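PDB 2ZIG: putative modification methylase from Thermus thermophilus, which probably methylates DNA, transferring a methyl group from S-adenosyl-L-methionine to the exocyclic N4 of cytosine. Local coordinates for the interface of chains A and B. Sequence-based numbering; all coordinates share one arbitrary frame. Chains: chain A/B, Putative modification methylase.

The interface of chains A and B. Residues chain A 156-161, 163; chain B 197, 201.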
# COMPACT_ATOMS: atom_id res chain seq x y z
N PRO A 156 -9.53 23.62 -13.10
CA PRO A 156 -10.16 24.02 -11.83
C PRO A 156 -9.47 23.36 -10.64
O PRO A 156 -9.49 22.14 -10.50
CB PRO A 156 -11.59 23.52 -12.00
CG PRO A 156 -11.38 22.24 -12.72
CD PRO A 156 -10.36 22.62 -13.79
N TYR A 157 -8.86 24.17 -9.78
CA TYR A 157 -8.18 23.66 -8.59
C TYR A 157 -9.24 23.40 -7.54
O TYR A 157 -9.23 24.02 -6.47
CB TYR A 157 -7.17 24.69 -8.08
CG TYR A 157 -6.13 25.06 -9.11
CD1 TYR A 157 -5.17 24.13 -9.52
CD2 TYR A 157 -6.11 26.33 -9.69
CE1 TYR A 157 -4.22 24.45 -10.48
CE2 TYR A 157 -5.16 26.66 -10.66
CZ TYR A 157 -4.23 25.71 -11.05
OH TYR A 157 -3.30 26.02 -12.01
N GLU A 158 -10.15 22.49 -7.85
CA GLU A 158 -11.25 22.18 -6.95
C GLU A 158 -11.19 20.78 -6.33
O GLU A 158 -10.64 19.86 -6.91
CB GLU A 158 -12.58 22.39 -7.69
CG GLU A 158 -12.82 23.85 -8.04
CD GLU A 158 -14.05 24.08 -8.91
OE1 GLU A 158 -15.14 23.58 -8.54
OE2 GLU A 158 -13.93 24.76 -9.95
N PRO A 159 -11.77 20.62 -5.13
CA PRO A 159 -11.77 19.33 -4.45
C PRO A 159 -12.15 18.18 -5.38
O PRO A 159 -12.83 18.39 -6.37
CB PRO A 159 -12.80 19.53 -3.34
CG PRO A 159 -12.60 20.98 -2.98
CD PRO A 159 -12.51 21.63 -4.35
N GLY A 160 -11.67 16.98 -5.06
CA GLY A 160 -11.99 15.81 -5.88
C GLY A 160 -11.02 15.45 -6.99
O GLY A 160 -11.13 14.36 -7.57
N ALA A 161 -10.08 16.34 -7.31
CA ALA A 161 -9.11 16.07 -8.37
C ALA A 161 -8.43 14.71 -8.19
O ALA A 161 -8.29 14.20 -7.08
CB ALA A 161 -8.06 17.18 -8.41
N ILE A 163 -5.28 12.23 -8.24
CA ILE A 163 -3.84 12.30 -8.03
C ILE A 163 -3.18 11.25 -8.93
O ILE A 163 -3.45 10.06 -8.82
CB ILE A 163 -3.51 12.05 -6.54
CG1 ILE A 163 -4.13 13.18 -5.70
CG2 ILE A 163 -1.99 12.02 -6.32
CD1 ILE A 163 -3.91 13.06 -4.20
N PHE B 197 -2.91 23.52 -3.97
CA PHE B 197 -3.35 22.44 -4.84
C PHE B 197 -2.20 21.52 -5.22
O PHE B 197 -2.28 20.31 -5.07
CB PHE B 197 -3.98 23.01 -6.11
CG PHE B 197 -4.59 21.98 -7.00
CD1 PHE B 197 -5.92 21.60 -6.83
CD2 PHE B 197 -3.83 21.35 -7.97
CE1 PHE B 197 -6.48 20.61 -7.64
CE2 PHE B 197 -4.38 20.36 -8.78
CZ PHE B 197 -5.71 19.99 -8.61
N PHE B 201 -2.32 17.79 -3.79
CA PHE B 201 -2.60 16.73 -4.75
C PHE B 201 -1.36 16.09 -5.37
O PHE B 201 -1.04 16.31 -6.54
CB PHE B 201 -3.54 17.23 -5.85
CG PHE B 201 -4.95 17.46 -5.37
CD1 PHE B 201 -5.32 18.67 -4.80
CD2 PHE B 201 -5.89 16.43 -5.43
CE1 PHE B 201 -6.62 18.85 -4.28
CE2 PHE B 201 -7.19 16.60 -4.92
CZ PHE B 201 -7.54 17.81 -4.35
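A:Tyr157 and B:Phe197 meet edge to face, their rings turned 65° against each other and their side chains crossing nearly at a right angle. The tyrosine brings its CD1 edge over one face of the phenylalanine, 3.4 Å from CG and towards the rim rather than over the ring centre. B:Phe197 belongs to helix 194-200, and its CG stands anti to the backbone N (chi1 -174°), which carries the ring off the helix into the bend of the chain A loop 156-161. There the backbone contributes as well: CA of A:Tyr157 lies 3.5 Å from CD1 of B:Phe197. The opposite face of this phenylalanine rests on CD1 of B:Phe201; the ring is thus held between a residue of the partner and one of its own chain. A flat, wholly apolar group suits such a slot.

Aliphatic groups on aromatic rings make up another set. A:Ala161 has a side chain short enough for its CB to touch both phenylalanines, 3.7 Å from CZ of B:Phe197 and 3.6 Å from CE2 of B:Phe201. Its carbonyl O also packs against that CE2 rim, a van der Waals contact of 3.4 Å. With the B:Phe197 ring cut back to an alanine, the CD1 edge of A:Tyr157 would probably lose its aromatic face and CB of A:Ala161 one of its two ring partners. A:Pro159 stiffens the turn before A:Gly160, whose positive phi (92°) glycine adopts readily. Further along, A:Ile163 uses its CG1-CD1 branch, CD1 lying 3.9 Å from CA of B:Phe201.

This apolar patch recurs with the chains exchanged in the two-fold interface, although the structure alone does not establish a dimer in solution. At its far end, CG1 of A:Ile163 sits 3.7 Å from CD2 of B:Phe201.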